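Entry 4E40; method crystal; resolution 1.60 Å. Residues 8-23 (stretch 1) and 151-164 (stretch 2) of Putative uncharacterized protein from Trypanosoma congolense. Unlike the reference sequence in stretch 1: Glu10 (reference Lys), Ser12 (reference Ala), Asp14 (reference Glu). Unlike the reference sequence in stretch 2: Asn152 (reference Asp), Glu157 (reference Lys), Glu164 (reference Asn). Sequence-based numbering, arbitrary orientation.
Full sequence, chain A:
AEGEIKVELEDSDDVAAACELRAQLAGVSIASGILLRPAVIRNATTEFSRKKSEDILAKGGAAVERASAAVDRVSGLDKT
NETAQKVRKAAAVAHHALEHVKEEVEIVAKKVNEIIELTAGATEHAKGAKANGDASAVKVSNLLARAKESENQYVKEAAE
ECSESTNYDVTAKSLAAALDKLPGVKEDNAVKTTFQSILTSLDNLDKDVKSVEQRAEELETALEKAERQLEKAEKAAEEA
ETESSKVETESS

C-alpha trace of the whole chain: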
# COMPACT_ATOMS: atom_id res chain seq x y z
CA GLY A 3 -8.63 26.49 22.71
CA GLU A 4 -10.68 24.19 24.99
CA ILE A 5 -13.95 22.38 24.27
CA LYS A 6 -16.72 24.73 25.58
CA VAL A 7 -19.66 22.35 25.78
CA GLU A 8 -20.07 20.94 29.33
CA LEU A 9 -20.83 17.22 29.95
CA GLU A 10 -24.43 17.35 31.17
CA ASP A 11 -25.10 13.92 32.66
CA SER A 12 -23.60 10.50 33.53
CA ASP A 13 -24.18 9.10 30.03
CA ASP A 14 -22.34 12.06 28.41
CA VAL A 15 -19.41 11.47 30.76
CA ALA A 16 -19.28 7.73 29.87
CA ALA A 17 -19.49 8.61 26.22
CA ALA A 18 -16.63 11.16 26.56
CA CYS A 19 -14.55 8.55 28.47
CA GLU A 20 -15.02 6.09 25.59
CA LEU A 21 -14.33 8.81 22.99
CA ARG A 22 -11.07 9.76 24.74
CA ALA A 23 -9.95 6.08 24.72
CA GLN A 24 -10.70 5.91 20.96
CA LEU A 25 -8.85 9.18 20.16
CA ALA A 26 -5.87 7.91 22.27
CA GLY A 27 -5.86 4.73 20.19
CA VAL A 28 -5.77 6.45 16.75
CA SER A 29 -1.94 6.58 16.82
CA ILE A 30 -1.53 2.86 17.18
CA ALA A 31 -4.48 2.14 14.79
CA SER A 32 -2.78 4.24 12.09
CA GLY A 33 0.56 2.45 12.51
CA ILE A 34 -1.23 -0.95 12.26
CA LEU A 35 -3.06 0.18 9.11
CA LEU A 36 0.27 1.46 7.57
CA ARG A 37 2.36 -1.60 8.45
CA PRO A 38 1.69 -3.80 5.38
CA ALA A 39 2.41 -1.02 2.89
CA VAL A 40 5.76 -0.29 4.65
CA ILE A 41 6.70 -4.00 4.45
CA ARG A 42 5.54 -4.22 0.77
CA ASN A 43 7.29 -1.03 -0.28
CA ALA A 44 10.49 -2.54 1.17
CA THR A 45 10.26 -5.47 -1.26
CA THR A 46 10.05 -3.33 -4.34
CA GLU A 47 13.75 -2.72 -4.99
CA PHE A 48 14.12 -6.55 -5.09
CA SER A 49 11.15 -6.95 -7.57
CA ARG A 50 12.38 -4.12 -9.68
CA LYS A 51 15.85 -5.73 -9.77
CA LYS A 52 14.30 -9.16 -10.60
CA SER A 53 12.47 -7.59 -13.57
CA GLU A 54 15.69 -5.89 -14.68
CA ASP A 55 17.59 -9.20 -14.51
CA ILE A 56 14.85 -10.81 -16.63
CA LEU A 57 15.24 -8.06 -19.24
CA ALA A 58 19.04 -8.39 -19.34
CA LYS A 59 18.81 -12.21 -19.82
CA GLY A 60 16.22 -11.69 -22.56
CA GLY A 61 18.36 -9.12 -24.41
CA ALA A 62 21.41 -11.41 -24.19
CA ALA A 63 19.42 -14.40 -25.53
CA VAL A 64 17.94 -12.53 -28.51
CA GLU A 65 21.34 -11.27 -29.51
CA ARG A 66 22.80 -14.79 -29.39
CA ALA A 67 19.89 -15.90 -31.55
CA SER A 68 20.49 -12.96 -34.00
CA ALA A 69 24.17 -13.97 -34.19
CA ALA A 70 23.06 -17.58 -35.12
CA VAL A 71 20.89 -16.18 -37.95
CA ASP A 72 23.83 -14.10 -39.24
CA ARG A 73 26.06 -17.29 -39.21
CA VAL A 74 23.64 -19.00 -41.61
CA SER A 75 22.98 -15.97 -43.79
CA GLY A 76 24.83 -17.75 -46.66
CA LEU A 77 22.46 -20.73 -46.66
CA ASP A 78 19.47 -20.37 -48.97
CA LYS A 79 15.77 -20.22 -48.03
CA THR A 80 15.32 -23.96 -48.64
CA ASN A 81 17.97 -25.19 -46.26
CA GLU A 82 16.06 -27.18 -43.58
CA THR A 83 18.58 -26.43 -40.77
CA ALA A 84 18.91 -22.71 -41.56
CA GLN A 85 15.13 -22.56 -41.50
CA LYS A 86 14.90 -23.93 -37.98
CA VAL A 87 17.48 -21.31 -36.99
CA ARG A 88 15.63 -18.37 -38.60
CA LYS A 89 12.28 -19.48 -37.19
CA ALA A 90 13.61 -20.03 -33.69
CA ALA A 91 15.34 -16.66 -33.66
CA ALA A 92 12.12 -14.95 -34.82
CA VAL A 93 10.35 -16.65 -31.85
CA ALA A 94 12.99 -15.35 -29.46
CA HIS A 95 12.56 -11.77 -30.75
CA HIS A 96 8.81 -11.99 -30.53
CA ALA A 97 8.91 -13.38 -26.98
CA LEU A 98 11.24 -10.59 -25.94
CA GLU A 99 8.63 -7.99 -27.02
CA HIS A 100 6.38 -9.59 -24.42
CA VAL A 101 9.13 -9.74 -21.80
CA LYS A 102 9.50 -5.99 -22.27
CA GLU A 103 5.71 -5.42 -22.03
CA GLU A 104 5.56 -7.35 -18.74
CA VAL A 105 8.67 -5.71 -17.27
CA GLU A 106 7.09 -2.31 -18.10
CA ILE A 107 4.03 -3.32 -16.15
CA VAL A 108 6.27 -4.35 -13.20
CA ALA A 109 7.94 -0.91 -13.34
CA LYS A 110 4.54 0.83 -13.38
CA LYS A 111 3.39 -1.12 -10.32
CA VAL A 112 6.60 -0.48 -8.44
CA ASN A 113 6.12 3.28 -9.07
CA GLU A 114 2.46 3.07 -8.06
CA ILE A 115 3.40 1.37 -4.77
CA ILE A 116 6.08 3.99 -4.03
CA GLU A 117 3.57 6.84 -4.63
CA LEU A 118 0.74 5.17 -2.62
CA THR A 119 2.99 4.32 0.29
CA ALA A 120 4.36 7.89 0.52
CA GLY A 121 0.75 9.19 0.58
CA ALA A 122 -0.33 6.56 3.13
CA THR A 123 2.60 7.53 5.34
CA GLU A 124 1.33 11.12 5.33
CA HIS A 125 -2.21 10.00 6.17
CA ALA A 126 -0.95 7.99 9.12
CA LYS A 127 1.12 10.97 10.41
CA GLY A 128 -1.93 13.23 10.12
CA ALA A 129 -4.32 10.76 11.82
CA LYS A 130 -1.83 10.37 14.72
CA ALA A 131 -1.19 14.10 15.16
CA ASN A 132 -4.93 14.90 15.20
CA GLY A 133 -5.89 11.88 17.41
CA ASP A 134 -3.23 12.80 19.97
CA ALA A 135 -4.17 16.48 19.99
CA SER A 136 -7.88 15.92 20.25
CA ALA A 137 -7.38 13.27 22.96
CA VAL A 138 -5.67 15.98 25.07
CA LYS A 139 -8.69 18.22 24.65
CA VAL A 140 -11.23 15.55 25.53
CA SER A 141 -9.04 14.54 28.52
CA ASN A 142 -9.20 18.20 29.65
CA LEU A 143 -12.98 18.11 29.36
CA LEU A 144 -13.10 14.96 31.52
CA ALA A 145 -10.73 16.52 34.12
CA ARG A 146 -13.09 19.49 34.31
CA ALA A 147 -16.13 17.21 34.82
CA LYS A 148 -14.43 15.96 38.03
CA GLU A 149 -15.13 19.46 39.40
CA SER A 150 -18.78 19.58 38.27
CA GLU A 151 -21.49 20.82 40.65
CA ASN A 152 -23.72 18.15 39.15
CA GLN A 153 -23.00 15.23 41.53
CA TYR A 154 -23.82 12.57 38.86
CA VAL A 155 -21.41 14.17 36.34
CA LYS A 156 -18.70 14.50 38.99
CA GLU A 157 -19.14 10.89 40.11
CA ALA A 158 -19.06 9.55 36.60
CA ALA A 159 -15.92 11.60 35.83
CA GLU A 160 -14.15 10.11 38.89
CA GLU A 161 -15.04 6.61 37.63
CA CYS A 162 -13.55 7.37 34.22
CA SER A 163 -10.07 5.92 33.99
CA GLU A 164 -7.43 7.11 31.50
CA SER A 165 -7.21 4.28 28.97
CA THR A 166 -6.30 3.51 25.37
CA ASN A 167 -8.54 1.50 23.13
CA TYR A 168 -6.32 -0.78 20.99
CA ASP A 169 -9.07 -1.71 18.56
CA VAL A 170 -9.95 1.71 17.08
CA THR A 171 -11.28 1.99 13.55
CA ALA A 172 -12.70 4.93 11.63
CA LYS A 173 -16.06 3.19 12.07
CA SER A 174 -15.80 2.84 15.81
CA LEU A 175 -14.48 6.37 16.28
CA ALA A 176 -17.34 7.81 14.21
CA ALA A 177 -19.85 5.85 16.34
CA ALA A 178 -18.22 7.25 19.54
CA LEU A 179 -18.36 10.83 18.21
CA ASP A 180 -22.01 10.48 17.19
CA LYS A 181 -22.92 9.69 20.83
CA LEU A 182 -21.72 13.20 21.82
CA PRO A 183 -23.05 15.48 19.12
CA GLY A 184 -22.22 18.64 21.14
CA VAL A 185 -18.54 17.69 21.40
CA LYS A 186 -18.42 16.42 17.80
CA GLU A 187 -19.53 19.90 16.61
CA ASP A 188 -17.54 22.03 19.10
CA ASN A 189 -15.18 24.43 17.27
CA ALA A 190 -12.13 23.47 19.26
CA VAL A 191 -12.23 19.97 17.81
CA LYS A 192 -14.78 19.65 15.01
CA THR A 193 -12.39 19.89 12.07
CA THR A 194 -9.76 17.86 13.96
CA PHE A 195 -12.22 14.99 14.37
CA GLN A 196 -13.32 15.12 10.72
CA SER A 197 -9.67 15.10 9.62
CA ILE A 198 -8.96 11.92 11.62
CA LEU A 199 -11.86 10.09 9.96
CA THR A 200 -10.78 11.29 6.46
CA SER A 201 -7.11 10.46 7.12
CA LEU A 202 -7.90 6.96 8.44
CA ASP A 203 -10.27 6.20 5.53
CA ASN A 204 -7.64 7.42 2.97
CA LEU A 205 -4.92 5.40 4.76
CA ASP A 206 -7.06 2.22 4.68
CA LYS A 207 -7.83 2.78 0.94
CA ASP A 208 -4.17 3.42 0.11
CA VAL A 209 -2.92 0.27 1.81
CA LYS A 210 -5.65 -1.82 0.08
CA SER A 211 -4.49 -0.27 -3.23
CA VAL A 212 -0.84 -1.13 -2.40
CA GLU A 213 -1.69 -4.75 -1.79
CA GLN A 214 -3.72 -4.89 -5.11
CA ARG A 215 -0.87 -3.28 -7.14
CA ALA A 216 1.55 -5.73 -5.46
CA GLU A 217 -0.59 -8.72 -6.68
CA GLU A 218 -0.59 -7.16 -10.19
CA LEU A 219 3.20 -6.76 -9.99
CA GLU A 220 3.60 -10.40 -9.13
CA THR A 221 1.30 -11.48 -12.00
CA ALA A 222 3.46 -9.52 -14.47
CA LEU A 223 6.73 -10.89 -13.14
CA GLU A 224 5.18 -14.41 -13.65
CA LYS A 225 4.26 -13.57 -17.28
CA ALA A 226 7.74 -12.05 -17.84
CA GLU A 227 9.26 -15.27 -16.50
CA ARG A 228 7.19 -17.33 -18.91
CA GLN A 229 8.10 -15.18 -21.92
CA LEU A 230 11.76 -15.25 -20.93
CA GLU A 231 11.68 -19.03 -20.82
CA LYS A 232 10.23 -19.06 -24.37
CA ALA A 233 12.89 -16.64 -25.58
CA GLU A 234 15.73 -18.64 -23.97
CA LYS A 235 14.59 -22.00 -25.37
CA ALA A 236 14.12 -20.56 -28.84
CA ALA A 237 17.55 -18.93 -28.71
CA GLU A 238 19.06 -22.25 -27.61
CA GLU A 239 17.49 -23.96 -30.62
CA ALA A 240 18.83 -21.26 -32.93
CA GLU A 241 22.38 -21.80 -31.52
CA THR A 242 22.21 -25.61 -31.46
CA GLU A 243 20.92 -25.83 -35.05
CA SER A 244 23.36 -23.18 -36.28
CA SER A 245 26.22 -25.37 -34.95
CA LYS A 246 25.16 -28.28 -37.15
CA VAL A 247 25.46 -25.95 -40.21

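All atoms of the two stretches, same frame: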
# COMPACT_ATOMS: atom_id res chain seq x y z
N GLU A 8 -20.31 21.62 28.05
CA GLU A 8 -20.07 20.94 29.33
C GLU A 8 -20.77 19.57 29.33
O GLU A 8 -21.80 19.43 28.68
CB GLU A 8 -20.59 21.76 30.48
CG GLU A 8 -19.65 22.86 30.91
CD GLU A 8 -19.97 23.31 32.31
OE1 GLU A 8 -21.13 23.73 32.56
OE2 GLU A 8 -19.06 23.23 33.15
N LEU A 9 -20.17 18.55 29.95
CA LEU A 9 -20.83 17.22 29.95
C LEU A 9 -22.00 17.35 30.94
O LEU A 9 -21.82 17.85 32.06
CB LEU A 9 -19.82 16.13 30.34
CG LEU A 9 -18.62 15.97 29.35
CD1 LEU A 9 -17.49 15.13 29.89
CD2 LEU A 9 -19.12 15.38 28.04
N GLU A 10 -23.18 16.94 30.50
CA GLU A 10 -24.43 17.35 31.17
C GLU A 10 -24.95 16.27 32.12
O GLU A 10 -25.78 16.53 32.99
CB GLU A 10 -25.46 17.61 30.07
CG GLU A 10 -26.74 18.25 30.48
CD GLU A 10 -27.78 18.36 29.34
OE1 GLU A 10 -27.55 17.89 28.22
OE2 GLU A 10 -28.86 18.95 29.58
N ASP A 11 -24.53 15.02 31.89
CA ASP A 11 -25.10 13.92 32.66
C ASP A 11 -24.14 12.72 32.65
O ASP A 11 -23.12 12.76 31.98
CB ASP A 11 -26.48 13.53 32.15
CG ASP A 11 -26.51 13.28 30.66
OD1 ASP A 11 -27.48 13.82 30.00
OD2 ASP A 11 -25.73 12.46 30.20
N SER A 12 -24.48 11.69 33.42
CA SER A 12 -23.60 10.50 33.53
C SER A 12 -23.33 9.85 32.19
O SER A 12 -22.20 9.42 31.91
CB SER A 12 -24.27 9.42 34.40
OG SER A 12 -24.56 9.98 35.69
N ASP A 13 -24.38 9.71 31.36
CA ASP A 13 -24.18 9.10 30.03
C ASP A 13 -23.24 9.93 29.13
O ASP A 13 -22.43 9.32 28.40
CB ASP A 13 -25.54 8.89 29.35
CG ASP A 13 -26.30 7.75 29.90
OD1 ASP A 13 -25.71 6.77 30.48
OD2 ASP A 13 -27.55 7.70 29.69
N ASP A 14 -23.28 11.26 29.20
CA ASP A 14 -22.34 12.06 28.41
C ASP A 14 -20.93 11.82 28.90
O ASP A 14 -20.00 11.73 28.10
CB ASP A 14 -22.58 13.56 28.47
CG ASP A 14 -23.80 14.03 27.67
OD1 ASP A 14 -24.37 13.28 26.88
OD2 ASP A 14 -24.15 15.20 27.90
N VAL A 15 -20.76 11.72 30.23
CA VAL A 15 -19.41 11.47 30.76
C VAL A 15 -18.90 10.10 30.28
O VAL A 15 -17.74 10.01 29.82
CB VAL A 15 -19.36 11.57 32.32
CG1 VAL A 15 -17.92 11.24 32.72
CG2 VAL A 15 -19.67 12.99 32.74
N ALA A 16 -19.73 9.06 30.32
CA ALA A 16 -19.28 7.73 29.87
C ALA A 16 -18.96 7.77 28.40
O ALA A 16 -17.99 7.19 27.94
CB ALA A 16 -20.38 6.69 30.15
N ALA A 17 -19.79 8.48 27.64
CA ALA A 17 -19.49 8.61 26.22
C ALA A 17 -18.18 9.38 25.95
O ALA A 17 -17.43 9.00 25.02
CB ALA A 17 -20.69 9.25 25.46
N ALA A 18 -17.90 10.41 26.74
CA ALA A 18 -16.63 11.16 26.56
C ALA A 18 -15.45 10.31 26.99
O ALA A 18 -14.40 10.37 26.34
CB ALA A 18 -16.68 12.48 27.34
N CYS A 19 -15.62 9.49 28.03
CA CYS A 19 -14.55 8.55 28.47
C CYS A 19 -14.21 7.60 27.33
O CYS A 19 -13.03 7.44 26.96
CB CYS A 19 -15.07 7.74 29.68
SG CYS A 19 -13.67 6.98 30.52
N GLU A 20 -15.26 7.00 26.72
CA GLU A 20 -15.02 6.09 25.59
C GLU A 20 -14.39 6.83 24.40
O GLU A 20 -13.50 6.31 23.73
CB GLU A 20 -16.30 5.37 25.15
CG GLU A 20 -16.11 4.41 23.95
CD GLU A 20 -15.01 3.39 24.17
OE1 GLU A 20 -14.64 3.13 25.35
OE2 GLU A 20 -14.47 2.84 23.18
N LEU A 21 -14.89 8.02 24.09
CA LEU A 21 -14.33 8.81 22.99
C LEU A 21 -12.83 9.08 23.23
O LEU A 21 -12.03 8.97 22.30
CB LEU A 21 -15.05 10.14 22.84
CG LEU A 21 -14.56 11.12 21.77
CD1 LEU A 21 -14.56 10.47 20.37
CD2 LEU A 21 -15.32 12.44 21.74
N ARG A 22 -12.49 9.47 24.46
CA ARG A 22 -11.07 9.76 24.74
C ARG A 22 -10.22 8.51 24.50
O ARG A 22 -9.11 8.63 23.93
CB ARG A 22 -10.92 10.23 26.20
CG ARG A 22 -9.52 10.80 26.50
CD ARG A 22 -8.65 9.74 27.23
NE ARG A 22 -9.24 9.30 28.49
CZ ARG A 22 -9.26 9.99 29.66
NH1 ARG A 22 -8.68 11.19 29.77
NH2 ARG A 22 -9.85 9.48 30.74
N ALA A 23 -10.69 7.34 24.94
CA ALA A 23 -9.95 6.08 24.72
C ALA A 23 -9.79 5.77 23.23
O ALA A 23 -8.71 5.34 22.80
CB ALA A 23 -10.58 4.90 25.43
N GLU A 151 -20.48 20.66 39.60
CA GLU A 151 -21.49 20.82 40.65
C GLU A 151 -22.60 19.78 40.53
O GLU A 151 -23.33 19.52 41.48
CB GLU A 151 -22.14 22.21 40.58
CG GLU A 151 -21.16 23.37 40.45
CD GLU A 151 -20.79 23.97 41.78
OE1 GLU A 151 -21.13 25.15 41.97
OE2 GLU A 151 -20.18 23.26 42.62
N ASN A 152 -22.74 19.19 39.33
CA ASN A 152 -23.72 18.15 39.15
C ASN A 152 -23.07 16.89 39.73
O ASN A 152 -22.06 16.39 39.19
CB ASN A 152 -24.06 18.03 37.64
CG ASN A 152 -24.98 16.87 37.34
OD1 ASN A 152 -24.93 15.83 37.98
ND2 ASN A 152 -25.85 17.07 36.36
N GLN A 153 -23.61 16.36 40.83
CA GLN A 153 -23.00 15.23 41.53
C GLN A 153 -22.88 13.97 40.65
O GLN A 153 -21.91 13.21 40.80
CB GLN A 153 -23.76 14.88 42.85
CG GLN A 153 -25.13 14.26 42.57
CD GLN A 153 -25.77 13.49 43.73
OE1 GLN A 153 -26.79 13.91 44.27
NE2 GLN A 153 -25.20 12.32 44.08
N TYR A 154 -23.83 13.76 39.72
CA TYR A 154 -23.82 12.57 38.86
C TYR A 154 -22.68 12.70 37.81
O TYR A 154 -22.01 11.74 37.50
CB TYR A 154 -25.16 12.34 38.11
CG TYR A 154 -26.34 12.25 39.03
CD1 TYR A 154 -26.56 11.09 39.76
CD2 TYR A 154 -27.19 13.32 39.19
CE1 TYR A 154 -27.62 10.99 40.68
CE2 TYR A 154 -28.27 13.25 40.09
CZ TYR A 154 -28.47 12.08 40.81
OH TYR A 154 -29.51 11.98 41.71
N VAL A 155 -22.53 13.89 37.26
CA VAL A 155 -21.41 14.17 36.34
C VAL A 155 -20.08 13.98 37.06
O VAL A 155 -19.19 13.27 36.56
CB VAL A 155 -21.51 15.58 35.73
CG1 VAL A 155 -20.24 15.98 35.02
CG2 VAL A 155 -22.71 15.67 34.79
N LYS A 156 -19.98 14.57 38.26
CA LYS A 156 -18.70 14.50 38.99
C LYS A 156 -18.33 13.04 39.31
O LYS A 156 -17.20 12.63 39.13
CB LYS A 156 -18.78 15.33 40.29
CG LYS A 156 -17.58 15.05 41.19
CD LYS A 156 -17.84 15.64 42.58
CE LYS A 156 -17.29 17.04 42.66
NZ LYS A 156 -16.65 17.27 44.01
N GLU A 157 -19.29 12.27 39.81
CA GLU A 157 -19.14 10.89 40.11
C GLU A 157 -18.73 10.08 38.89
O GLU A 157 -17.77 9.29 38.92
CB GLU A 157 -20.41 10.34 40.78
CG GLU A 157 -20.31 8.86 41.12
CD GLU A 157 -19.08 8.54 41.97
OE1 GLU A 157 -18.48 7.43 41.80
OE2 GLU A 157 -18.69 9.40 42.80
N ALA A 158 -19.45 10.26 37.79
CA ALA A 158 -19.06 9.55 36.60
C ALA A 158 -17.63 9.90 36.15
O ALA A 158 -16.93 9.03 35.60
CB ALA A 158 -20.04 9.89 35.46
N ALA A 159 -17.26 11.17 36.26
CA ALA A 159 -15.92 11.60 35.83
C ALA A 159 -14.83 10.95 36.72
O ALA A 159 -13.75 10.54 36.21
CB ALA A 159 -15.82 13.11 35.85
N GLU A 160 -15.12 10.80 38.00
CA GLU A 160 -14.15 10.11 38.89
C GLU A 160 -14.00 8.62 38.56
O GLU A 160 -12.91 8.05 38.77
CB GLU A 160 -14.53 10.34 40.37
CG GLU A 160 -14.39 11.78 40.80
CD GLU A 160 -15.16 12.08 42.07
OE1 GLU A 160 -15.91 11.18 42.54
OE2 GLU A 160 -15.04 13.21 42.59
N GLU A 161 -15.04 8.00 38.00
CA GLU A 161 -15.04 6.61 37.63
C GLU A 161 -14.38 6.42 36.25
O GLU A 161 -14.15 5.30 35.81
CB GLU A 161 -16.47 6.09 37.57
CG GLU A 161 -17.16 5.90 38.92
CD GLU A 161 -18.69 5.85 38.80
OE1 GLU A 161 -19.23 5.85 37.67
OE2 GLU A 161 -19.37 5.82 39.85
N CYS A 162 -14.10 7.51 35.55
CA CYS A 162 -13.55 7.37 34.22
C CYS A 162 -12.04 7.20 34.36
O CYS A 162 -11.34 8.09 34.85
CB CYS A 162 -13.89 8.56 33.31
SG CYS A 162 -12.98 8.60 31.71
N SER A 163 -11.53 6.07 33.94
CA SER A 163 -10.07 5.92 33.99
C SER A 163 -9.45 6.32 32.64
O SER A 163 -10.08 6.15 31.61
CB SER A 163 -9.69 4.49 34.36
OG SER A 163 -10.19 3.58 33.40
N GLU A 164 -8.23 6.86 32.70
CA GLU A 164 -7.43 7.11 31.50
C GLU A 164 -7.10 5.78 30.84
O GLU A 164 -6.59 4.90 31.52
CB GLU A 164 -6.15 7.80 31.89
CG GLU A 164 -6.27 9.31 31.96
CD GLU A 164 -5.02 9.96 31.41
OE1 GLU A 164 -5.14 10.84 30.53
OE2 GLU A 164 -3.92 9.55 31.85
O HOH W 1 -25.51 19.07 34.45
O HOH W 2 -23.13 9.18 37.81
O HOH W 3 -10.78 7.03 28.70

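The strongest link is covalent: Cys19 SG and Cys162 SG lie 2.1 Å apart with a chi3 of 88°, the near-perpendicular torsion of a relaxed disulfide. Beside it, Arg22 supplies the polar contacts. Its NH2 donates a weak hydrogen bond to Ser163 O (3.4 Å, 141°), and Arg22 NH1 forms a long salt bridge with Glu164 OE1 at 3.6 Å; because that oxygen lies well out of the guanidinium plane, the attraction is purely one of charge. One water ties this corner together, accepting from Arg22 NE (2.8 Å) while donating to Cys19 O (2.9 Å) and Ser163 O (3.1 Å).

At the other end, Glu10 O and Asn152 ND2 are 3.4 Å apart at too poor an angle to bond directly; a water bridges them, at 2.9 Å from Glu10 O and 2.8 Å from Asn152 ND2. Both helices are capped nearby: Asp11 OD2 accepts from Asp14 N (2.9 Å), and Asn152 OD1 from Val155 N (3.2 Å).

Between these ends, helices 12-23 and 153-160 run nearly parallel, at 25°, with axes approaching to 8.5 Å. Small side chains suit this spacing. Val15 points toward stretch 2, its CB 3.6 Å from Ala158 CB and its CG2 3.8 Å from Val155 CG1. Val155 CG2 also packs against backbone, 3.6 Å from Leu9 O.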